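Uncharacterized protein (Bacillus cereus, PDB 5F2H) is of unknown function but belongs to the alpha/beta hydrolase superfamily and is probably a hydrolase. Local coordinates at residues 165-168 against 174-177; 133-138 against 148-153; 54-59 against 91-96; 46-51 against 69-74. All coordinates share one frame; numbering follows the deposited sequence.

Contact 1. Residues 165-168 against 174-177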
loop_
_atom_site.group_PDB
_atom_site.type_symbol
_atom_site.label_atom_id
_atom_site.label_comp_id
_atom_site.label_asym_id
_atom_site.label_seq_id
_atom_site.Cartn_x
_atom_site.Cartn_y
_atom_site.Cartn_z
ATOM N N SER B 165 25.250 -9.101 -10.818
ATOM C CA SER B 165 26.619 -9.134 -10.340
ATOM C C SER B 165 27.580 -8.540 -11.340
ATOM O O SER B 165 27.390 -8.640 -12.543
ATOM C CB SER B 165 27.048 -10.568 -10.039
ATOM O OG SER B 165 28.421 -10.610 -9.670
ATOM N N SER B 166 28.622 -7.923 -10.826
ATOM C CA SER B 166 29.639 -7.344 -11.672
ATOM C C SER B 166 30.603 -8.414 -12.182
ATOM O O SER B 166 31.328 -8.175 -13.133
ATOM C CB SER B 166 30.432 -6.337 -10.865
ATOM O OG SER B 166 30.984 -6.971 -9.726
ATOM N N GLN B 167 30.573 -9.608 -11.593
ATOM C CA GLN B 167 31.494 -10.680 -11.979
ATOM C C GLN B 167 31.010 -11.380 -13.250
ATOM O O GLN B 167 30.239 -12.339 -13.198
ATOM C CB GLN B 167 31.632 -11.670 -10.819
ATOM C CG GLN B 167 32.013 -11.033 -9.476
ATOM C CD GLN B 167 31.840 -12.002 -8.305
ATOM O OE1 GLN B 167 32.228 -13.173 -8.376
ATOM N NE2 GLN B 167 31.237 -11.513 -7.221
ATOM N N ILE B 168 31.542 -10.928 -14.385
ATOM C CA ILE B 168 31.177 -11.452 -15.710
ATOM C C ILE B 168 32.069 -12.633 -16.127
ATOM O O ILE B 168 33.279 -12.585 -15.973
ATOM C CB ILE B 168 31.213 -10.300 -16.759
ATOM C CG1 ILE B 168 30.521 -10.699 -18.058
ATOM C CG2 ILE B 168 32.636 -9.817 -17.017
ATOM C CD1 ILE B 168 30.492 -9.586 -19.079
ATOM N N PHE B 174 26.608 -13.752 -15.749
ATOM C CA PHE B 174 27.209 -13.230 -14.542
ATOM C C PHE B 174 27.209 -14.233 -13.356
ATOM O O PHE B 174 26.298 -15.066 -13.249
ATOM C CB PHE B 174 26.455 -11.945 -14.198
ATOM C CG PHE B 174 26.477 -10.906 -15.295
ATOM C CD1 PHE B 174 27.512 -9.986 -15.378
ATOM C CD2 PHE B 174 25.449 -10.822 -16.224
ATOM C CE1 PHE B 174 27.533 -9.021 -16.377
ATOM C CE2 PHE B 174 25.474 -9.872 -17.244
ATOM C CZ PHE B 174 26.511 -8.965 -17.308
ATOM N N VAL B 175 28.199 -14.138 -12.459
ATOM C CA VAL B 175 28.312 -15.073 -11.315
ATOM C C VAL B 175 28.581 -14.477 -9.959
ATOM O O VAL B 175 29.143 -13.380 -9.858
ATOM C CB VAL B 175 29.462 -16.085 -11.504
ATOM C CG1 VAL B 175 29.208 -16.964 -12.723
ATOM C CG2 VAL B 175 30.795 -15.373 -11.640
ATOM N N TRP B 176 28.247 -15.253 -8.918
ATOM C CA TRP B 176 28.451 -14.848 -7.514
ATOM C C TRP B 176 29.624 -15.593 -6.846
ATOM O O TRP B 176 29.576 -15.877 -5.654
ATOM C CB TRP B 176 27.183 -15.080 -6.695
ATOM C CG TRP B 176 26.019 -14.345 -7.202
ATOM C CD1 TRP B 176 24.965 -14.848 -7.926
ATOM C CD2 TRP B 176 25.806 -12.943 -7.112
ATOM N NE1 TRP B 176 24.092 -13.842 -8.248
ATOM C CE2 TRP B 176 24.593 -12.658 -7.777
ATOM C CE3 TRP B 176 26.521 -11.890 -6.523
ATOM C CZ2 TRP B 176 24.060 -11.376 -7.839
ATOM C CZ3 TRP B 176 25.991 -10.598 -6.608
ATOM C CH2 TRP B 176 24.763 -10.361 -7.260
ATOM N N ASP B 177 30.677 -15.885 -7.614
ATOM C CA ASP B 177 31.859 -16.597 -7.109
ATOM C C ASP B 177 32.409 -15.993 -5.832
ATOM O O ASP B 177 32.424 -16.641 -4.781
ATOM C CB ASP B 177 32.979 -16.584 -8.149
ATOM C CG ASP B 177 32.689 -17.432 -9.345
ATOM O OD1 ASP B 177 31.751 -18.272 -9.304
ATOM O OD2 ASP B 177 33.472 -17.295 -10.307
#
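Ser165 OG is held twice: it donates to Val175 O across the contact (2.9 Å between OG and O) and accepts from Gln167 N, two residues on, which makes an ST turn. Its hydroxyl reaches both because OG stands anti to the Ser165 N (chi1 175°), and it meets the Val175 carbonyl from above the carbonyl plane. The next link runs the other way, with Val175 N giving a nearly straight bond to Gln167 O (2.8 Å from N to O, 164° at the hydrogen). Beside it, Ile168 and Phe174 form the antiparallel non-hydrogen-bonded pair of a short hairpin. There Ile168 CG1 lies against Phe174 CE1 at 3.8 Å. Ser165 CB sits over the face of the Trp176 indole, 3.5 Å from the centroid of its six-membered ring. The indole NE1 is bonded to His137 O, and its ring also packs on Ala209, within a putative nucleophile elbow (GxSxG). Gln167 OE1 finds its partner in Asp178 N. Glu117 and Trp78 of the second subunit reach Ile168, the former by a weak bond. Backbone and hydroxyl bonds therefore join the two segments just beside the hairpin, while the CH-pi contact ties Ser165 to a tryptophan bordering the probable active-site region.

Contact 2. Residues 133-138 against 148-153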
loop_
_atom_site.group_PDB
_atom_site.type_symbol
_atom_site.label_atom_id
_atom_site.label_comp_id
_atom_site.label_asym_id
_atom_site.label_seq_id
_atom_site.Cartn_x
_atom_site.Cartn_y
_atom_site.Cartn_z
ATOM N N PHE B 133 11.225 -5.894 -2.739
ATOM C CA PHE B 133 11.529 -7.299 -2.883
ATOM C C PHE B 133 12.783 -7.379 -3.744
ATOM O O PHE B 133 12.821 -6.839 -4.844
ATOM C CB PHE B 133 10.413 -8.044 -3.576
ATOM C CG PHE B 133 10.597 -9.524 -3.569
ATOM C CD1 PHE B 133 11.621 -10.109 -4.285
ATOM C CD2 PHE B 133 9.707 -10.334 -2.908
ATOM C CE1 PHE B 133 11.768 -11.484 -4.316
ATOM C CE2 PHE B 133 9.850 -11.704 -2.916
ATOM C CZ PHE B 133 10.869 -12.286 -3.631
ATOM N N ILE B 134 13.812 -8.062 -3.256
ATOM C CA ILE B 134 15.017 -8.158 -4.036
ATOM C C ILE B 134 15.249 -9.602 -4.406
ATOM O O ILE B 134 15.309 -10.450 -3.536
ATOM C CB ILE B 134 16.215 -7.664 -3.257
ATOM C CG1 ILE B 134 15.892 -6.340 -2.594
ATOM C CG2 ILE B 134 17.404 -7.550 -4.178
ATOM C CD1 ILE B 134 17.059 -5.766 -1.806
ATOM N N ALA B 135 15.349 -9.882 -5.695
ATOM C CA ALA B 135 15.580 -11.235 -6.149
ATOM C C ALA B 135 16.987 -11.335 -6.689
ATOM O O ALA B 135 17.428 -10.427 -7.409
ATOM C CB ALA B 135 14.584 -11.623 -7.221
HETATM N N MSE B 136 17.665 -12.447 -6.378
HETATM C CA MSE B 136 19.038 -12.675 -6.828
HETATM C C MSE B 136 19.193 -13.808 -7.802
HETATM O O MSE B 136 19.019 -14.977 -7.464
HETATM C CB MSE B 136 19.947 -13.041 -5.646
HETATM C CG MSE B 136 19.863 -12.067 -4.482
HETATM SE SE MSE B 136 20.839 -10.440 -5.029
HETATM C CE MSE B 136 19.229 -9.400 -4.750
ATOM N N HIS B 137 19.609 -13.476 -9.010
ATOM C CA HIS B 137 19.829 -14.470 -10.035
ATOM C C HIS B 137 20.881 -15.501 -9.656
ATOM O O HIS B 137 21.673 -15.275 -8.749
ATOM C CB HIS B 137 20.270 -13.784 -11.326
ATOM C CG HIS B 137 21.624 -13.139 -11.257
ATOM N ND1 HIS B 137 22.784 -13.795 -11.615
ATOM C CD2 HIS B 137 21.995 -11.879 -10.931
ATOM C CE1 HIS B 137 23.806 -12.967 -11.518
ATOM N NE2 HIS B 137 23.357 -11.802 -11.091
ATOM N N GLY B 138 20.890 -16.612 -10.390
ATOM C CA GLY B 138 21.837 -17.702 -10.204
ATOM C C GLY B 138 23.118 -17.502 -11.003
ATOM O O GLY B 138 23.252 -16.554 -11.737
ATOM N N PRO B 148 11.461 -13.178 -15.204
ATOM C CA PRO B 148 10.206 -13.918 -15.376
ATOM C C PRO B 148 9.712 -14.726 -14.177
ATOM O O PRO B 148 8.494 -14.859 -14.007
ATOM C CB PRO B 148 10.506 -14.865 -16.538
ATOM C CG PRO B 148 11.591 -14.217 -17.304
ATOM C CD PRO B 148 12.409 -13.458 -16.294
ATOM N N TYR B 149 10.628 -15.244 -13.352
ATOM C CA TYR B 149 10.224 -16.055 -12.212
ATOM C C TYR B 149 9.829 -15.253 -10.986
ATOM O O TYR B 149 9.215 -15.805 -10.068
ATOM C CB TYR B 149 11.337 -17.032 -11.829
ATOM C CG TYR B 149 11.737 -18.007 -12.913
ATOM C CD1 TYR B 149 11.123 -19.235 -13.020
ATOM C CD2 TYR B 149 12.783 -17.723 -13.787
ATOM C CE1 TYR B 149 11.508 -20.133 -14.010
ATOM C CE2 TYR B 149 13.191 -18.623 -14.751
ATOM C CZ TYR B 149 12.545 -19.818 -14.873
ATOM O OH TYR B 149 12.921 -20.711 -15.873
ATOM N N TRP B 150 10.142 -13.959 -10.957
ATOM C CA TRP B 150 9.832 -13.145 -9.772
ATOM C C TRP B 150 8.965 -11.957 -10.089
ATOM O O TRP B 150 8.707 -11.137 -9.227
ATOM C CB TRP B 150 11.157 -12.673 -9.148
ATOM C CG TRP B 150 12.055 -13.817 -8.843
ATOM C CD1 TRP B 150 12.919 -14.425 -9.696
ATOM C CD2 TRP B 150 12.149 -14.521 -7.616
ATOM N NE1 TRP B 150 13.556 -15.461 -9.071
ATOM C CE2 TRP B 150 13.127 -15.517 -7.776
ATOM C CE3 TRP B 150 11.523 -14.388 -6.380
ATOM C CZ2 TRP B 150 13.469 -16.397 -6.758
ATOM C CZ3 TRP B 150 11.885 -15.238 -5.359
ATOM C CH2 TRP B 150 12.836 -16.240 -5.557
ATOM N N LYS B 151 8.521 -11.872 -11.331
ATOM C CA LYS B 151 7.677 -10.767 -11.802
ATOM C C LYS B 151 6.355 -10.663 -11.036
ATOM O O LYS B 151 5.870 -9.554 -10.786
ATOM C CB LYS B 151 7.373 -10.971 -13.288
ATOM C CG LYS B 151 6.676 -9.813 -13.980
ATOM C CD LYS B 151 6.240 -10.158 -15.406
ATOM C CE LYS B 151 7.377 -10.704 -16.263
ATOM N NZ LYS B 151 8.574 -9.821 -16.320
ATOM N N SER B 152 5.802 -11.809 -10.633
ATOM C CA SER B 152 4.521 -11.854 -9.913
ATOM C C SER B 152 4.478 -11.260 -8.498
ATOM O O SER B 152 3.471 -11.415 -7.805
ATOM C CB SER B 152 3.991 -13.286 -9.883
ATOM O OG SER B 152 4.881 -14.145 -9.210
ATOM N N VAL B 153 5.553 -10.619 -8.046
ATOM C CA VAL B 153 5.557 -10.001 -6.714
ATOM C C VAL B 153 4.874 -8.640 -6.755
ATOM O O VAL B 153 4.568 -8.066 -5.717
ATOM C CB VAL B 153 6.978 -9.798 -6.134
ATOM C CG1 VAL B 153 7.662 -11.138 -5.926
ATOM C CG2 VAL B 153 7.819 -8.873 -7.012
#
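Phe133 packs against both Trp150 and Val153, joining the first strand of a beta-alpha-beta crossover (strand 131-136, helix 143-150, strand 158-164) to the end of its helix. This belongs to the parallel sheet of the alpha/beta hydrolase fold, in which strand 131-136 lies between strands 158-164 and 202-207. The CB of Phe133 points toward the helix, and with CG anti to the backbone N (chi1 -172°) the ring reaches Trp150 and Val153. There Phe133 CZ approaches Trp150 CE3 to 3.5 Å. The two rings meet rim to rim, with planes inclined at 47° and the Phe133 centroid 5.7 Å from that of the six-membered ring of Trp150, and neither covers the other's face. Val153, in the 3-10 turn that follows the helix, does take a face: its CG1 stands above the Phe133 ring, 3.9 Å from the centroid and only 17° off the normal. Trp150 is in turn covered on one face by a small neighbour from the strand, Ala135. The indole is further enclosed by Phe300, edge-to-face, and by Leu304 of helix 300-313, while its NE1 is satisfied by a hydrogen bond to Tyr296 OH. Between strand and helix the contact is wholly apolar, its four touching residues all buried. Ala135 CB, over the five-membered ring of Trp150, comes within 3.7 Å of the indole CG.

Contact 3. Residues 54-59 against 91-96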
loop_
_atom_site.group_PDB
_atom_site.type_symbol
_atom_site.label_atom_id
_atom_site.label_comp_id
_atom_site.label_asym_id
_atom_site.label_seq_id
_atom_site.Cartn_x
_atom_site.Cartn_y
_atom_site.Cartn_z
ATOM N N LEU B 54 -27.511 29.041 28.388
ATOM C CA LEU B 54 -27.954 28.332 29.598
ATOM C C LEU B 54 -28.058 29.279 30.789
ATOM O O LEU B 54 -29.016 29.209 31.579
ATOM C CB LEU B 54 -27.065 27.144 29.882
ATOM C CG LEU B 54 -27.135 26.069 28.783
ATOM C CD1 LEU B 54 -26.150 24.932 29.021
ATOM C CD2 LEU B 54 -28.551 25.505 28.655
ATOM N N ALA B 55 -27.131 30.232 30.852
ATOM C CA ALA B 55 -27.127 31.207 31.927
ATOM C C ALA B 55 -28.405 31.996 31.880
ATOM O O ALA B 55 -29.147 32.055 32.864
ATOM C CB ALA B 55 -25.938 32.141 31.808
ATOM N N SER B 56 -28.675 32.584 30.709
ATOM C CA SER B 56 -29.875 33.402 30.515
ATOM C C SER B 56 -31.139 32.604 30.771
ATOM O O SER B 56 -32.031 33.061 31.471
ATOM C CB SER B 56 -29.903 34.008 29.125
ATOM O OG SER B 56 -31.042 34.840 28.977
ATOM N N ALA B 57 -31.194 31.389 30.254
ATOM C CA ALA B 57 -32.367 30.548 30.472
ATOM C C ALA B 57 -32.574 30.277 31.960
ATOM O O ALA B 57 -33.668 30.457 32.482
ATOM C CB ALA B 57 -32.207 29.246 29.733
ATOM N N ALA B 58 -31.512 29.870 32.647
ATOM C CA ALA B 58 -31.595 29.593 34.083
ATOM C C ALA B 58 -32.019 30.801 34.935
ATOM O O ALA B 58 -32.517 30.633 36.053
ATOM C CB ALA B 58 -30.262 29.050 34.590
ATOM N N GLY B 59 -31.778 32.008 34.441
ATOM C CA GLY B 59 -32.147 33.222 35.162
ATOM C C GLY B 59 -30.945 33.987 35.646
ATOM O O GLY B 59 -31.089 34.958 36.377
ATOM N N LYS B 91 -34.361 36.045 25.747
ATOM C CA LYS B 91 -35.255 37.181 25.952
ATOM C C LYS B 91 -34.915 38.041 27.199
ATOM O O LYS B 91 -34.925 39.271 27.128
ATOM C CB LYS B 91 -36.727 36.737 25.948
ATOM C CG LYS B 91 -37.696 37.909 25.870
ATOM C CD LYS B 91 -39.161 37.511 25.816
ATOM C CE LYS B 91 -40.028 38.759 25.671
ATOM N NZ LYS B 91 -41.489 38.480 25.630
ATOM N N PRO B 92 -34.564 37.398 28.325
ATOM C CA PRO B 92 -34.229 38.136 29.557
ATOM C C PRO B 92 -33.092 39.141 29.428
ATOM O O PRO B 92 -32.871 39.942 30.343
ATOM C CB PRO B 92 -33.790 37.042 30.518
ATOM C CG PRO B 92 -34.436 35.822 30.016
ATOM C CD PRO B 92 -34.522 35.943 28.533
ATOM N N LEU B 93 -32.385 39.091 28.308
ATOM C CA LEU B 93 -31.271 39.981 28.054
ATOM C C LEU B 93 -31.645 41.258 27.281
ATOM O O LEU B 93 -30.900 42.239 27.334
ATOM C CB LEU B 93 -30.196 39.199 27.300
ATOM C CG LEU B 93 -29.722 37.935 28.041
ATOM C CD1 LEU B 93 -28.768 37.118 27.190
ATOM C CD2 LEU B 93 -29.061 38.277 29.363
ATOM N N HIS B 94 -32.803 41.274 26.605
ATOM C CA HIS B 94 -33.222 42.464 25.820
ATOM C C HIS B 94 -33.308 43.746 26.638
ATOM O O HIS B 94 -33.236 44.843 26.087
ATOM C CB HIS B 94 -34.547 42.253 25.075
ATOM C CG HIS B 94 -34.533 41.074 24.158
ATOM N ND1 HIS B 94 -35.298 39.952 24.378
ATOM C CD2 HIS B 94 -33.806 40.817 23.051
ATOM C CE1 HIS B 94 -35.096 39.083 23.401
ATOM N NE2 HIS B 94 -34.182 39.579 22.591
ATOM N N LYS B 95 -33.470 43.611 27.949
ATOM C CA LYS B 95 -33.540 44.776 28.813
ATOM C C LYS B 95 -32.233 45.543 28.711
ATOM O O LYS B 95 -32.232 46.762 28.613
ATOM C CB LYS B 95 -33.685 44.369 30.276
ATOM C CG LYS B 95 -34.870 43.499 30.621
ATOM C CD LYS B 95 -34.749 43.080 32.076
ATOM C CE LYS B 95 -35.807 42.074 32.481
ATOM N NZ LYS B 95 -35.591 41.577 33.869
ATOM N N PHE B 96 -31.124 44.809 28.686
ATOM C CA PHE B 96 -29.792 45.421 28.658
ATOM C C PHE B 96 -29.401 46.106 27.354
ATOM O O PHE B 96 -29.668 45.596 26.269
ATOM C CB PHE B 96 -28.734 44.380 29.030
ATOM C CG PHE B 96 -28.998 43.701 30.339
ATOM C CD1 PHE B 96 -28.659 44.311 31.532
ATOM C CD2 PHE B 96 -29.578 42.442 30.376
ATOM C CE1 PHE B 96 -28.905 43.683 32.742
ATOM C CE2 PHE B 96 -29.832 41.809 31.581
ATOM C CZ PHE B 96 -29.491 42.427 32.766
#
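Ser56 meets Pro92 and Leu93 through van der Waals contact, its side chain projecting from the last turns of helix 44-58 toward the loop that leads into helix 97-115. The hydroxyl is directed there by a chi1 of -178°, which sets OG opposite the backbone N. OG lies 3.5 Å from Leu93 CG and 3.7 Å from Pro92 CD, so it touches both the leucine branch point and the proline ring. Leu93 CD1 adds a contact with Ser56 CB at 3.8 Å.

The polar interactions run within the loop or to a neighbouring residue. Ser56 OG is hydrogen-bonded to Asp89 O, earlier in the same loop. The loop itself is folded by His94 N to Lys91 O (3.0 Å) and by Phe96 N to Leu93 O (2.9 Å), the latter closing a type I turn.

Further apolar cover comes from helix 61-74, where Ala64 touches Ser56 and Met68 touches Leu93. The contact thus places a loop against a helix end inside the helical N-terminal domain. A buried hydroxyl spends its hydrogen on a main-chain carbonyl, and this lets its oxygen lie among carbons without going unsatisfied.

Contact 4. Residues 46-51 against 69-74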
loop_
_atom_site.group_PDB
_atom_site.type_symbol
_atom_site.label_atom_id
_atom_site.label_comp_id
_atom_site.label_asym_id
_atom_site.label_seq_id
_atom_site.Cartn_x
_atom_site.Cartn_y
_atom_site.Cartn_z
ATOM N N GLN B 46 -19.176 28.095 19.753
ATOM C CA GLN B 46 -20.260 27.193 20.076
ATOM C C GLN B 46 -20.325 26.912 21.565
ATOM O O GLN B 46 -21.411 26.779 22.129
ATOM C CB GLN B 46 -20.050 25.885 19.324
ATOM C CG GLN B 46 -21.158 24.841 19.474
ATOM C CD GLN B 46 -22.521 25.299 18.960
ATOM O OE1 GLN B 46 -23.022 26.350 19.352
ATOM N NE2 GLN B 46 -23.174 24.441 18.175
ATOM N N ILE B 47 -19.156 26.795 22.206
ATOM C CA ILE B 47 -19.095 26.560 23.651
ATOM C C ILE B 47 -19.631 27.781 24.398
ATOM O O ILE B 47 -20.387 27.636 25.368
ATOM C CB ILE B 47 -17.684 26.200 24.113
ATOM C CG1 ILE B 47 -17.277 24.862 23.496
ATOM C CG2 ILE B 47 -17.624 26.055 25.625
ATOM C CD1 ILE B 47 -15.843 24.481 23.776
ATOM N N TYR B 48 -19.258 28.980 23.968
ATOM C CA TYR B 48 -19.775 30.184 24.627
ATOM C C TYR B 48 -21.264 30.337 24.443
ATOM O O TYR B 48 -21.949 30.768 25.367
ATOM C CB TYR B 48 -19.097 31.476 24.158
ATOM C CG TYR B 48 -17.707 31.691 24.708
ATOM C CD1 TYR B 48 -17.532 32.227 25.973
ATOM C CD2 TYR B 48 -16.579 31.422 23.954
ATOM C CE1 TYR B 48 -16.276 32.461 26.483
ATOM C CE2 TYR B 48 -15.310 31.648 24.459
ATOM C CZ TYR B 48 -15.165 32.176 25.720
ATOM O OH TYR B 48 -13.914 32.407 26.240
ATOM N N ASN B 49 -21.763 30.023 23.248
ATOM C CA ASN B 49 -23.173 30.157 22.983
ATOM C C ASN B 49 -23.860 29.308 24.012
ATOM O O ASN B 49 -24.719 29.802 24.741
ATOM C CB ASN B 49 -23.529 29.734 21.563
ATOM C CG ASN B 49 -24.992 29.960 21.232
ATOM O OD1 ASN B 49 -25.724 30.633 21.961
ATOM N ND2 ASN B 49 -25.416 29.436 20.099
ATOM N N PHE B 50 -23.461 28.043 24.120
ATOM C CA PHE B 50 -24.072 27.171 25.137
ATOM C C PHE B 50 -24.029 27.778 26.534
ATOM O O PHE B 50 -25.052 27.811 27.233
ATOM C CB PHE B 50 -23.462 25.778 25.139
ATOM C CG PHE B 50 -24.054 24.845 24.109
ATOM C CD1 PHE B 50 -23.804 25.000 22.753
ATOM C CD2 PHE B 50 -24.788 23.744 24.517
ATOM C CE1 PHE B 50 -24.354 24.129 21.820
ATOM C CE2 PHE B 50 -25.318 22.863 23.589
ATOM C CZ PHE B 50 -25.108 23.061 22.237
ATOM N N LYS B 51 -22.883 28.322 26.916
ATOM C CA LYS B 51 -22.767 28.914 28.249
ATOM C C LYS B 51 -23.730 30.060 28.540
ATOM O O LYS B 51 -24.511 29.980 29.488
ATOM C CB LYS B 51 -21.328 29.334 28.570
ATOM C CG LYS B 51 -20.370 28.171 28.722
ATOM C CD LYS B 51 -18.968 28.630 29.068
ATOM C CE LYS B 51 -18.048 27.423 29.232
ATOM N NZ LYS B 51 -16.672 27.767 29.692
ATOM N N LYS B 69 -20.448 39.112 26.463
ATOM C CA LYS B 69 -19.412 40.133 26.209
ATOM C C LYS B 69 -18.085 39.531 25.836
ATOM O O LYS B 69 -17.487 39.902 24.838
ATOM C CB LYS B 69 -19.161 41.024 27.427
ATOM C CG LYS B 69 -20.268 41.992 27.789
ATOM C CD LYS B 69 -19.895 42.801 29.025
ATOM C CE LYS B 69 -20.962 43.838 29.348
ATOM N NZ LYS B 69 -20.639 44.614 30.577
ATOM N N GLU B 70 -17.611 38.609 26.648
ATOM C CA GLU B 70 -16.332 37.995 26.369
ATOM C C GLU B 70 -16.306 37.448 24.946
ATOM O O GLU B 70 -15.543 37.917 24.096
ATOM C CB GLU B 70 -16.046 36.905 27.395
ATOM C CG GLU B 70 -14.719 36.210 27.199
ATOM C CD GLU B 70 -14.454 35.177 28.286
ATOM O OE1 GLU B 70 -14.760 35.479 29.456
ATOM O OE2 GLU B 70 -13.898 34.088 27.993
ATOM N N ALA B 71 -17.183 36.487 24.690
ATOM C CA ALA B 71 -17.300 35.842 23.390
ATOM C C ALA B 71 -17.284 36.791 22.207
ATOM O O ALA B 71 -16.502 36.631 21.270
ATOM C CB ALA B 71 -18.601 35.059 23.350
ATOM N N ILE B 72 -18.170 37.776 22.257
ATOM C CA ILE B 72 -18.307 38.728 21.180
ATOM C C ILE B 72 -17.326 39.885 21.229
ATOM O O ILE B 72 -16.751 40.254 20.208
ATOM C CB ILE B 72 -19.725 39.277 21.170
ATOM C CG1 ILE B 72 -20.695 38.107 21.061
ATOM C CG2 ILE B 72 -19.907 40.242 20.004
ATOM C CD1 ILE B 72 -22.146 38.493 21.188
ATOM N N ILE B 73 -17.128 40.462 22.403
ATOM C CA ILE B 73 -16.212 41.578 22.524
ATOM C C ILE B 73 -14.762 41.117 22.511
ATOM O O ILE B 73 -14.045 41.309 21.529
ATOM C CB ILE B 73 -16.459 42.385 23.819
ATOM C CG1 ILE B 73 -17.907 42.876 23.879
ATOM C CG2 ILE B 73 -15.482 43.547 23.928
ATOM C CD1 ILE B 73 -18.304 43.753 22.710
ATOM N N GLU B 74 -14.370 40.443 23.581
ATOM C CA GLU B 74 -13.005 39.984 23.758
ATOM C C GLU B 74 -12.509 38.992 22.712
ATOM O O GLU B 74 -11.421 39.165 22.164
ATOM C CB GLU B 74 -12.834 39.419 25.175
ATOM C CG GLU B 74 -13.188 40.408 26.296
ATOM C CD GLU B 74 -12.317 41.672 26.317
ATOM O OE1 GLU B 74 -11.244 41.695 25.676
ATOM O OE2 GLU B 74 -12.693 42.647 27.001
#
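Tyr48 faces Ala71 and Glu70 across two consecutive antiparallel helices, 44-58 and 61-74, which pair as a helical hairpin in a domain probably related to the tetratricopeptide-repeat class.

The apolar part is small and close. Tyr48 CB and Ala71 CB are 3.7 Å apart, and the same methyl is equally near Tyr48 CG, while Ala71 CA lies over one face of the ring. The backbones come close here, with the CA atoms of Tyr48 and Ala71 separated by 6.3 Å. Phe77 and Tyr79, from the loop beyond helix 61-74, also touch the tyrosine.

The polar part joins the ends of the longer side chains. Tyr48 OH donates to Glu70 OE2, which approaches the ring at its edge; the modelled separation of 2.4 Å between OH and OE2 is doubtfully short. The carboxylate reaches the phenol because Glu70 is extended, with CG opposite the backbone N (chi1 -179°). Its plane is turned 73° from that of the ring. Lys75 NZ offers a weak bond to the hydroxyl and a long, weak ion pair to OE2.

A methyl packs at the base of the tyrosine and a carboxylate meets its hydroxyl, so hydrophobic and polar contacts together link the two helices.

Overall arrangement
Contacts 3 and 4 lie within the helical N-terminal region and share helix 44-58, their centres about 14 Å apart and their segments alternating along the chain. Contacts 1 and 2 belong to the alpha/beta hydrolase part, with centres about 17 Å apart, and they touch where Trp176 of one meets His137 of the other. The two pairs lie on opposite sides of the chain's centre; contacts 2 and 4 are about 65 Å apart between centres. Contact 2 is buried and purely apolar, as befits the layer between sheet and helix. Contact 3, also largely buried, packs a hydroxyl among carbons. The partly buried contacts 1 and 4 add hydrogen bonds between their segments.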